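Local coordinates for maltose-binding protein MalE1 (Thermotoga maritima, PDB 6DTU), which binds maltotetraose as a periplasmic-type solute-binding protein and probably delivers such maltose-series sugars to a membrane transporter, at residues T6-E11 against D57-A62; G61-V66 against V261-F266; P105-A110 against D299-S304. All blocks are in the same frame, centred on the assembly; numbering follows the deposited sequence.

Contact 1. Residues T6-E11 against D57-A62; sequences TIWCSE and DIIVGA. With GLC (alpha-D-glucopyranose), chain C.
Two parallel strands of the mixed sheet of a periplasmic-binding-protein fold meet here, 6-9 beside 58-62, and both run toward the sugar pocket. The connection between them passes through helices 14-28 and 39-49 and strand 31-36, the alternating beta-alpha order of this fold. The axes lie 4.7 Å apart and are 17° from parallel. Ile-58 N donates to Thr-6 O, Trp-8 N to Ile-58 O and Val-60 N to Trp-8 O, each nearly along the C=O axis. At the edge of this pattern Asp-57 turns its carboxylate back to the backbone: OD2 takes Thr-6 N at 2.8 Å on its anti lone pair, while OD1 is held by Ser-272 and Asn-274.

On one face of the sheet Ile-7 and Ile-58 lie side by side and point the same way, CG1 of Ile-7 resting 4.1 Å from CB of Ile-58. The CG2 methyl of Ile-7 also reaches obliquely to Val-60 CG2 at 3.8 Å. On the other face, the indole of Trp-8 leads away toward helix 39-49, and Ile-59 CG2, anti to its carbonyl carbon, meets CE3 of that ring at 4.0 Å. Beyond Cys-9 the strands part and a water fills in, accepting from Ser-10 N and donating to Val-60 O. Ser-10 sits at the sugar: its hydroxyl, placed between backbone N and carbonyl carbon (chi1 83°), also pairs with Lys-12 N and Gln-13 OE1. Ser-10 OG accepts from GLC (chain C) O2 at 2.7 Å.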
loop_
_atom_site.group_PDB
_atom_site.type_symbol
_atom_site.label_atom_id
_atom_site.label_comp_id
_atom_site.label_asym_id
_atom_site.label_seq_id
_atom_site.Cartn_x
_atom_site.Cartn_y
_atom_site.Cartn_z
ATOM N N THR A 6 20.316 -10.584 -5.868
ATOM C CA THR A 6 20.062 -9.171 -5.629
ATOM C C THR A 6 18.568 -8.949 -5.446
ATOM O O THR A 6 17.755 -9.469 -6.222
ATOM C CB THR A 6 20.591 -8.347 -6.795
ATOM O OG1 THR A 6 22.008 -8.561 -6.892
ATOM C CG2 THR A 6 20.335 -6.852 -6.533
ATOM N N ILE A 7 18.212 -8.182 -4.419
ATOM C CA ILE A 7 16.832 -7.875 -4.070
ATOM C C ILE A 7 16.657 -6.373 -4.153
ATOM O O ILE A 7 17.479 -5.630 -3.607
ATOM C CB ILE A 7 16.562 -8.303 -2.617
ATOM C CG1 ILE A 7 16.894 -9.781 -2.406
ATOM C CG2 ILE A 7 15.122 -7.987 -2.215
ATOM C CD1 ILE A 7 16.927 -10.180 -0.937
ATOM N N TRP A 8 15.572 -5.926 -4.783
ATOM C CA TRP A 8 15.129 -4.535 -4.725
ATOM C C TRP A 8 13.957 -4.448 -3.760
ATOM O O TRP A 8 12.995 -5.218 -3.868
ATOM C CB TRP A 8 14.651 -4.013 -6.087
ATOM C CG TRP A 8 15.700 -3.853 -7.118
ATOM C CD1 TRP A 8 17.064 -3.953 -6.937
ATOM C CD2 TRP A 8 15.493 -3.548 -8.497
ATOM N NE1 TRP A 8 17.709 -3.741 -8.129
ATOM C CE2 TRP A 8 16.771 -3.472 -9.100
ATOM C CE3 TRP A 8 14.352 -3.298 -9.279
ATOM C CZ2 TRP A 8 16.939 -3.195 -10.459
ATOM C CZ3 TRP A 8 14.521 -3.022 -10.629
ATOM C CH2 TRP A 8 15.809 -2.963 -11.201
ATOM N N CYS A 9 14.028 -3.519 -2.833
ATOM C CA CYS A 9 12.925 -3.323 -1.900
ATOM C C CYS A 9 12.924 -1.871 -1.465
ATOM O O CYS A 9 13.906 -1.145 -1.646
ATOM C CB CYS A 9 13.009 -4.259 -0.683
ATOM S SG CYS A 9 14.448 -3.991 0.363
ATOM N N SER A 10 11.822 -1.470 -0.854
ATOM C CA SER A 10 11.734 -0.117 -0.335
ATOM C C SER A 10 12.610 0.025 0.907
ATOM O O SER A 10 13.196 -0.931 1.408
ATOM C CB SER A 10 10.284 0.223 0.015
ATOM O OG SER A 10 9.968 -0.277 1.300
ATOM N N GLU A 11 12.655 1.243 1.456
ATOM C CA GLU A 11 13.480 1.464 2.636
ATOM C C GLU A 11 13.031 0.638 3.836
ATOM O O GLU A 11 13.853 0.327 4.700
ATOM C CB GLU A 11 13.519 2.951 3.019
ATOM C CG GLU A 11 12.229 3.498 3.574
ATOM C CD GLU A 11 11.435 4.200 2.521
ATOM O OE1 GLU A 11 11.655 3.872 1.338
ATOM O OE2 GLU A 11 10.615 5.086 2.861
ATOM N N ASP A 57 17.185 -10.023 -9.031
ATOM C CA ASP A 57 16.666 -11.389 -9.053
ATOM C C ASP A 57 15.336 -11.502 -8.330
ATOM O O ASP A 57 14.524 -12.364 -8.680
ATOM C CB ASP A 57 17.683 -12.334 -8.429
ATOM C CG ASP A 57 19.055 -12.185 -9.069
ATOM O OD1 ASP A 57 19.239 -12.673 -10.201
ATOM O OD2 ASP A 57 19.963 -11.555 -8.469
ATOM N N ILE A 58 15.129 -10.686 -7.299
ATOM C CA ILE A 58 13.920 -10.704 -6.484
ATOM C C ILE A 58 13.488 -9.265 -6.259
ATOM O O ILE A 58 14.326 -8.409 -5.956
ATOM C CB ILE A 58 14.236 -11.371 -5.132
ATOM C CG1 ILE A 58 14.589 -12.854 -5.324
ATOM C CG2 ILE A 58 13.106 -11.200 -4.140
ATOM C CD1 ILE A 58 15.153 -13.509 -4.052
ATOM N N ILE A 59 12.194 -8.984 -6.412
ATOM C CA ILE A 59 11.656 -7.670 -6.084
ATOM C C ILE A 59 10.605 -7.838 -4.997
ATOM O O ILE A 59 9.895 -8.846 -4.934
ATOM C CB ILE A 59 11.119 -6.875 -7.312
ATOM C CG1 ILE A 59 9.951 -7.622 -7.975
ATOM C CG2 ILE A 59 12.252 -6.568 -8.279
ATOM C CD1 ILE A 59 9.256 -6.825 -9.073
ATOM N N VAL A 60 10.505 -6.833 -4.139
ATOM C CA VAL A 60 9.540 -6.831 -3.048
ATOM C C VAL A 60 8.545 -5.714 -3.320
ATOM O O VAL A 60 8.941 -4.566 -3.536
ATOM C CB VAL A 60 10.234 -6.641 -1.686
ATOM C CG1 VAL A 60 9.211 -6.694 -0.568
ATOM C CG2 VAL A 60 11.371 -7.664 -1.480
ATOM N N GLY A 61 7.259 -6.025 -3.274
ATOM C CA GLY A 61 6.287 -4.984 -3.539
ATOM C C GLY A 61 4.872 -5.484 -3.461
ATOM O O GLY A 61 4.593 -6.510 -2.847
ATOM N N ALA A 62 3.968 -4.709 -4.047
ATOM C CA ALA A 62 2.539 -4.913 -3.839
ATOM C C ALA A 62 1.909 -5.800 -4.899
ATOM O O ALA A 62 2.389 -5.905 -6.032
ATOM C CB ALA A 62 1.800 -3.579 -3.766
HETATM C C1 GLC C . 7.210 2.358 1.756
HETATM C C2 GLC C . 6.412 1.123 1.896
HETATM C C3 GLC C . 5.400 0.995 0.832
HETATM C C4 GLC C . 4.497 2.179 0.801
HETATM C C5 GLC C . 5.317 3.470 0.539
HETATM C C6 GLC C . 4.581 4.651 0.689
HETATM O O1 GLC C . 7.974 2.302 0.594
HETATM O O2 GLC C . 7.352 0.001 1.854
HETATM O O3 GLC C . 4.642 -0.236 1.119
HETATM O O4 GLC C . 3.519 2.022 -0.262
HETATM O O5 GLC C . 6.349 3.523 1.676
HETATM O O6 GLC C . 5.399 5.754 0.283
HETATM O O HOH W 1 9.303 -2.718 -1.499
#

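Contact 2. Residues G61-V66 against V261-F266; sequences GAHDWV and VGVQGF. With GLC (alpha-D-glucopyranose), chain B.
Strand 261-266, which lends Gln-264 to the maltotetraose pocket, runs antiparallel to the end of strand 58-62, which passes at His-63 into a turn with helical backbone angles. Val-261 and Gly-262 come first, meeting the edge of the His-63 imidazole: CE1 lies 3.5 Å from Val-261 O, near the ring plane, and against CA of Gly-262. Val-263 makes the pairing with the turn. Its N-H points to His-63 ND1 at 2.9 Å, only 17° out of the ring plane, while its carbonyl O receives a weak bond from His-63 N. With CG of His-63 between the backbone N and the carbonyl carbon (chi1 78°), the imidazole reaches across to strand 261-266 and sets ND1 before this N-H.

Gln-264 pairs with Ala-62 in a non-hydrogen-bonded position. Its chain bends at chi2 (-78°), bringing NE2 to 3.8 Å from Ala-62 CB; NE2 is hydrogen-bonded to Glu-109. Gly-265 then closes a hydrogen-bonded pair with Gly-61: Gly-61 N gives to Gly-265 O and Gly-265 N to Gly-61 O, both 3.0 Å. The indole of Trp-65 lies over the backbone of Gly-61 and Ala-62, with Ala-62 N above the ring centre.

As ND1 accepts from Val-263 N, and NE2 is bonded to Met-331 O, His-63 is probably neutral with its proton on NE2. The turn so fixed presents Asp-64 and Trp-65 to the chain B glucose: Asp-64 OD1 takes O2 at 2.7 Å, OD2 takes O3, and Trp-65 NE1 donates to that same O3, so one hydroxyl is gripped as both donor and acceptor.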
loop_
_atom_site.group_PDB
_atom_site.type_symbol
_atom_site.label_atom_id
_atom_site.label_comp_id
_atom_site.label_asym_id
_atom_site.label_seq_id
_atom_site.Cartn_x
_atom_site.Cartn_y
_atom_site.Cartn_z
ATOM N N GLY A 61 7.259 -6.025 -3.274
ATOM C CA GLY A 61 6.287 -4.984 -3.539
ATOM C C GLY A 61 4.872 -5.484 -3.461
ATOM O O GLY A 61 4.593 -6.510 -2.847
ATOM N N ALA A 62 3.968 -4.709 -4.047
ATOM C CA ALA A 62 2.539 -4.913 -3.839
ATOM C C ALA A 62 1.909 -5.800 -4.899
ATOM O O ALA A 62 2.389 -5.905 -6.032
ATOM C CB ALA A 62 1.800 -3.579 -3.766
ATOM N N HIS A 63 0.806 -6.443 -4.511
ATOM C CA HIS A 63 0.210 -7.462 -5.361
ATOM C C HIS A 63 -0.479 -6.887 -6.590
ATOM O O HIS A 63 -0.723 -7.634 -7.544
ATOM C CB HIS A 63 -0.783 -8.305 -4.569
ATOM C CG HIS A 63 -2.100 -7.630 -4.362
ATOM N ND1 HIS A 63 -2.359 -6.825 -3.275
ATOM C CD2 HIS A 63 -3.233 -7.646 -5.099
ATOM C CE1 HIS A 63 -3.598 -6.371 -3.354
ATOM N NE2 HIS A 63 -4.153 -6.863 -4.444
ATOM N N ASP A 64 -0.816 -5.596 -6.594
ATOM C CA ASP A 64 -1.419 -5.038 -7.807
ATOM C C ASP A 64 -0.480 -5.126 -8.999
ATOM O O ASP A 64 -0.947 -5.057 -10.140
ATOM C CB ASP A 64 -1.856 -3.578 -7.615
ATOM C CG ASP A 64 -0.686 -2.642 -7.293
ATOM O OD1 ASP A 64 -0.111 -2.808 -6.196
ATOM O OD2 ASP A 64 -0.369 -1.758 -8.122
ATOM N N TRP A 65 0.825 -5.299 -8.768
ATOM C CA TRP A 65 1.775 -5.415 -9.868
ATOM C C TRP A 65 1.666 -6.745 -10.604
ATOM O O TRP A 65 2.150 -6.842 -11.736
ATOM C CB TRP A 65 3.203 -5.351 -9.341
ATOM C CG TRP A 65 3.582 -4.167 -8.523
ATOM C CD1 TRP A 65 2.836 -3.045 -8.274
ATOM C CD2 TRP A 65 4.829 -3.987 -7.852
ATOM N NE1 TRP A 65 3.558 -2.166 -7.492
ATOM C CE2 TRP A 65 4.781 -2.727 -7.212
ATOM C CE3 TRP A 65 5.986 -4.775 -7.725
ATOM C CZ2 TRP A 65 5.858 -2.221 -6.462
ATOM C CZ3 TRP A 65 7.052 -4.276 -6.963
ATOM C CH2 TRP A 65 6.962 -3.031 -6.321
ATOM N N VAL A 66 1.035 -7.763 -10.008
ATOM C CA VAL A 66 1.242 -9.143 -10.459
ATOM C C VAL A 66 0.767 -9.344 -11.896
ATOM O O VAL A 66 1.482 -9.922 -12.721
ATOM C CB VAL A 66 0.585 -10.147 -9.492
ATOM C CG1 VAL A 66 0.558 -11.524 -10.109
ATOM C CG2 VAL A 66 1.313 -10.186 -8.178
ATOM N N VAL A 261 -7.121 -2.582 0.160
ATOM C CA VAL A 261 -6.355 -3.613 0.852
ATOM C C VAL A 261 -5.234 -4.087 -0.066
ATOM O O VAL A 261 -5.474 -4.388 -1.243
ATOM C CB VAL A 261 -7.261 -4.757 1.335
ATOM C CG1 VAL A 261 -6.440 -5.936 1.858
ATOM C CG2 VAL A 261 -8.207 -4.222 2.402
ATOM N N GLY A 262 -4.003 -4.074 0.441
ATOM C CA GLY A 262 -2.844 -4.483 -0.336
ATOM C C GLY A 262 -2.149 -5.661 0.318
ATOM O O GLY A 262 -2.213 -5.835 1.532
ATOM N N VAL A 263 -1.495 -6.482 -0.502
ATOM C CA VAL A 263 -0.667 -7.578 -0.006
ATOM C C VAL A 263 0.749 -7.341 -0.511
ATOM O O VAL A 263 0.939 -7.010 -1.685
ATOM C CB VAL A 263 -1.215 -8.959 -0.424
ATOM C CG1 VAL A 263 -0.425 -10.051 0.257
ATOM C CG2 VAL A 263 -2.701 -9.066 -0.058
ATOM N N GLN A 264 1.729 -7.430 0.387
ATOM C CA GLN A 264 3.139 -7.224 0.062
ATOM C C GLN A 264 3.814 -8.586 0.010
ATOM O O GLN A 264 3.483 -9.474 0.803
ATOM C CB GLN A 264 3.825 -6.378 1.146
ATOM C CG GLN A 264 3.309 -4.947 1.272
ATOM C CD GLN A 264 3.860 -4.045 0.193
ATOM O OE1 GLN A 264 4.985 -4.227 -0.282
ATOM N NE2 GLN A 264 3.077 -3.048 -0.195
ATOM N N GLY A 265 4.723 -8.767 -0.948
ATOM C CA GLY A 265 5.344 -10.062 -1.155
ATOM C C GLY A 265 6.592 -9.993 -2.007
ATOM O O GLY A 265 6.998 -8.938 -2.497
ATOM N N PHE A 266 7.193 -11.162 -2.166
ATOM C CA PHE A 266 8.453 -11.347 -2.868
ATOM C C PHE A 266 8.168 -11.988 -4.221
ATOM O O PHE A 266 7.551 -13.058 -4.287
ATOM C CB PHE A 266 9.357 -12.283 -2.059
ATOM C CG PHE A 266 9.754 -11.752 -0.695
ATOM C CD1 PHE A 266 10.992 -11.127 -0.519
ATOM C CD2 PHE A 266 8.913 -11.884 0.412
ATOM C CE1 PHE A 266 11.388 -10.620 0.745
ATOM C CE2 PHE A 266 9.298 -11.370 1.678
ATOM C CZ PHE A 266 10.536 -10.742 1.837
HETATM C C1 GLC B . -0.011 1.665 -4.586
HETATM C C2 GLC B . 0.298 0.626 -5.590
HETATM C C3 GLC B . 1.381 1.065 -6.527
HETATM C C4 GLC B . 1.016 2.298 -7.256
HETATM C C5 GLC B . 0.695 3.443 -6.262
HETATM C C6 GLC B . 0.191 4.582 -6.910
HETATM O O2 GLC B . 0.747 -0.571 -4.894
HETATM O O3 GLC B . 1.653 -0.003 -7.489
HETATM O O4 GLC B . 2.160 2.689 -8.065
HETATM O O5 GLC B . -0.390 2.922 -5.267
HETATM O O6 GLC B . -0.021 5.584 -5.938
#

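Contact 3. Residues P105-A110 against D299-S304; sequences PYAMEA and DPRLPS. With GLC (alpha-D-glucopyranose), chain C; GLC (alpha-D-glucopyranose), chain D.
The guanidinium of Arg-301 has the Tyr-106 hydroxyl over one face, 3.3 Å above its plane and toward the rim, with the ring plane turned 75° to it. Around its edge lie the carboxylates of Glu-109 and Asp-299 and the hydroxyls of the sugar, a salt-bridge network in the maltotetraose pocket. Glu-109 runs alongside Arg-301, its carboxylate nearly coplanar with the guanidinium, and OE1 accepts from NH1 at 2.8 Å on its syn lone pair. Asp-299 is gripped side-on, OD1 taking both NE and NH2, while NH2 makes a weak bond to OD2. The Tyr-106 OH donates to Asp-299 OD2 at 2.5 Å from above the carboxylate plane and is also met by Gln-13 NE2. Two carboxylates beside one guanidinium probably stabilise its positive charge and hold its plane fixed.

The backbone beneath belongs to an antiparallel pairing of strand 100-109 with the short strand 302-303. Met-108 N donates to Leu-302 O at 2.8 Å, and Leu-302 N returns a bond to Met-108 O. Ser-304 N meets Tyr-106 O at 3.1 Å, from above the carbonyl plane. Toward the other neighbour, strand 260-268, Tyr-106 and Ala-107 both face Gln-264 in a classic beta bulge. Met-108 and Leu-302 share a face next to helix 316-326, CG of Met-108 packing obliquely on Leu-302 CB at 3.7 Å.

Arg-301, its chain extended from CG to NE, presents two N-H groups to the chain C glucose: NH2 to O2, and NH1 to O3 at 2.9 Å. Glu-109 OE2, which also holds Gln-264 NE2, accepts from O2 of the chain D glucose at 2.6 Å.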
loop_
_atom_site.group_PDB
_atom_site.type_symbol
_atom_site.label_atom_id
_atom_site.label_comp_id
_atom_site.label_asym_id
_atom_site.label_seq_id
_atom_site.Cartn_x
_atom_site.Cartn_y
_atom_site.Cartn_z
ATOM N N PRO A 105 3.771 -13.937 -0.298
ATOM C CA PRO A 105 3.296 -12.784 0.474
ATOM C C PRO A 105 3.814 -12.828 1.901
ATOM O O PRO A 105 3.901 -13.889 2.531
ATOM C CB PRO A 105 1.776 -12.977 0.474
ATOM C CG PRO A 105 1.625 -14.486 0.416
ATOM C CD PRO A 105 2.746 -14.991 -0.424
ATOM N N TYR A 106 4.166 -11.662 2.424
ATOM C CA TYR A 106 4.563 -11.595 3.822
ATOM C C TYR A 106 3.583 -10.832 4.703
ATOM O O TYR A 106 3.603 -11.022 5.924
ATOM C CB TYR A 106 5.999 -11.052 3.977
ATOM C CG TYR A 106 6.189 -9.544 3.867
ATOM C CD1 TYR A 106 6.047 -8.721 4.971
ATOM C CD2 TYR A 106 6.602 -8.966 2.674
ATOM C CE1 TYR A 106 6.234 -7.360 4.868
ATOM C CE2 TYR A 106 6.797 -7.609 2.570
ATOM C CZ TYR A 106 6.624 -6.822 3.676
ATOM O OH TYR A 106 6.832 -5.460 3.568
ATOM N N ALA A 107 2.724 -9.996 4.132
ATOM C CA ALA A 107 1.800 -9.218 4.949
ATOM C C ALA A 107 0.713 -8.628 4.074
ATOM O O ALA A 107 0.903 -8.424 2.870
ATOM C CB ALA A 107 2.513 -8.061 5.661
ATOM N N MET A 108 -0.425 -8.345 4.689
ATOM C CA MET A 108 -1.418 -7.459 4.095
ATOM C C MET A 108 -1.456 -6.147 4.873
ATOM O O MET A 108 -0.808 -5.990 5.913
ATOM C CB MET A 108 -2.804 -8.110 4.012
ATOM C CG MET A 108 -3.435 -8.336 5.352
ATOM S SD MET A 108 -5.147 -8.922 5.241
ATOM C CE MET A 108 -6.050 -7.370 5.283
ATOM N N GLU A 109 -2.213 -5.189 4.344
ATOM C CA GLU A 109 -2.172 -3.848 4.910
ATOM C C GLU A 109 -3.355 -3.048 4.390
ATOM O O GLU A 109 -3.952 -3.378 3.359
ATOM C CB GLU A 109 -0.877 -3.128 4.513
ATOM C CG GLU A 109 -0.786 -2.931 2.996
ATOM C CD GLU A 109 0.597 -2.590 2.508
ATOM O OE1 GLU A 109 1.559 -2.686 3.292
ATOM O OE2 GLU A 109 0.709 -2.211 1.329
ATOM N N ALA A 110 -3.675 -1.972 5.113
ATOM C CA ALA A 110 -4.597 -0.946 4.644
ATOM C C ALA A 110 -4.299 0.313 5.432
ATOM O O ALA A 110 -3.872 0.243 6.589
ATOM C CB ALA A 110 -6.053 -1.346 4.898
ATOM N N ASP A 299 9.379 -4.879 10.038
ATOM C CA ASP A 299 8.508 -4.132 9.128
ATOM C C ASP A 299 7.077 -4.520 9.478
ATOM O O ASP A 299 6.453 -5.328 8.775
ATOM C CB ASP A 299 8.846 -4.500 7.673
ATOM C CG ASP A 299 7.944 -3.845 6.654
ATOM O OD1 ASP A 299 7.188 -2.924 7.011
ATOM O OD2 ASP A 299 8.004 -4.256 5.467
ATOM N N PRO A 300 6.522 -3.970 10.550
ATOM C CA PRO A 300 5.266 -4.514 11.106
ATOM C C PRO A 300 4.013 -4.096 10.350
ATOM O O PRO A 300 3.565 -2.944 10.425
ATOM C CB PRO A 300 5.270 -4.008 12.556
ATOM C CG PRO A 300 6.060 -2.750 12.512
ATOM C CD PRO A 300 7.133 -2.971 11.466
ATOM N N ARG A 301 3.421 -5.061 9.640
ATOM C CA ARG A 301 2.127 -4.891 8.975
ATOM C C ARG A 301 1.166 -5.975 9.488
ATOM O O ARG A 301 1.132 -6.214 10.703
ATOM C CB ARG A 301 2.311 -4.867 7.445
ATOM C CG ARG A 301 3.416 -3.890 7.046
ATOM C CD ARG A 301 3.628 -3.752 5.552
ATOM N NE ARG A 301 4.922 -3.120 5.258
ATOM C CZ ARG A 301 5.210 -2.427 4.161
ATOM N NH1 ARG A 301 4.286 -2.202 3.209
ATOM N NH2 ARG A 301 6.454 -1.963 4.022
ATOM N N LEU A 302 0.403 -6.651 8.612
ATOM C CA LEU A 302 -0.522 -7.703 9.049
ATOM C C LEU A 302 -0.046 -9.031 8.457
ATOM O O LEU A 302 -0.327 -9.313 7.285
ATOM C CB LEU A 302 -1.960 -7.386 8.599
ATOM C CG LEU A 302 -2.561 -6.053 9.079
ATOM C CD1 LEU A 302 -3.936 -5.784 8.491
ATOM C CD2 LEU A 302 -2.633 -5.987 10.575
ATOM N N PRO A 303 0.658 -9.887 9.216
ATOM C CA PRO A 303 1.328 -11.051 8.601
ATOM C C PRO A 303 0.413 -11.976 7.811
ATOM O O PRO A 303 -0.703 -12.277 8.229
ATOM C CB PRO A 303 1.977 -11.761 9.794
ATOM C CG PRO A 303 2.290 -10.606 10.747
ATOM C CD PRO A 303 1.102 -9.668 10.605
ATOM N N SER A 304 0.905 -12.414 6.646
ATOM C CA SER A 304 0.174 -13.332 5.774
ATOM C C SER A 304 0.380 -14.796 6.108
ATOM O O SER A 304 -0.417 -15.630 5.665
ATOM C CB SER A 304 0.501 -13.077 4.302
ATOM O OG SER A 304 0.017 -11.811 3.896
HETATM C C1 GLC C . 7.210 2.358 1.756
HETATM C C2 GLC C . 6.412 1.123 1.896
HETATM C C3 GLC C . 5.400 0.995 0.832
HETATM C C4 GLC C . 4.497 2.179 0.801
HETATM C C5 GLC C . 5.317 3.470 0.539
HETATM C C6 GLC C . 4.581 4.651 0.689
HETATM O O1 GLC C . 7.974 2.302 0.594
HETATM O O2 GLC C . 7.352 0.001 1.854
HETATM O O3 GLC C . 4.642 -0.236 1.119
HETATM O O4 GLC C . 3.519 2.022 -0.262
HETATM O O5 GLC C . 6.349 3.523 1.676
HETATM O O6 GLC C . 5.399 5.754 0.283
HETATM C C1 GLC D . 2.212 2.149 0.217
HETATM C C2 GLC D . 1.431 0.957 -0.201
HETATM C C3 GLC D . 1.454 0.792 -1.652
HETATM C C4 GLC D . 0.911 2.019 -2.355
HETATM C C5 GLC D . 1.667 3.311 -1.923
HETATM C C6 GLC D . 1.020 4.510 -2.368
HETATM O O2 GLC D . 2.089 -0.208 0.377
HETATM O O3 GLC D . 0.580 -0.327 -2.058
HETATM O O4 GLC D . 1.119 1.896 -3.805
HETATM O O5 GLC D . 1.625 3.340 -0.400
HETATM O O6 GLC D . 1.921 5.594 -2.210
#

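All three contacts lie in one mixed sheet, in the neighbour order 4-9, 58-62, 260-268, 100-109, 302-303. Contacts 1 and 2 share Gly-61 and Ala-62 on strand 58-62, their centres about 11 Å apart; contacts 2 and 3 are about 10 Å apart and joined where strands 260-268 and 100-109 pair, Gln-264 with Tyr-106 and Ala-107. Contact 1 closes before contact 3 opens, at about 15 Å between centres, whereas the segments of contacts 2 and 3 alternate along the chain. Contacts 1 and 3 both bind the chain C glucose, so distant sequence segments assemble one sugar-binding surface along the sheet.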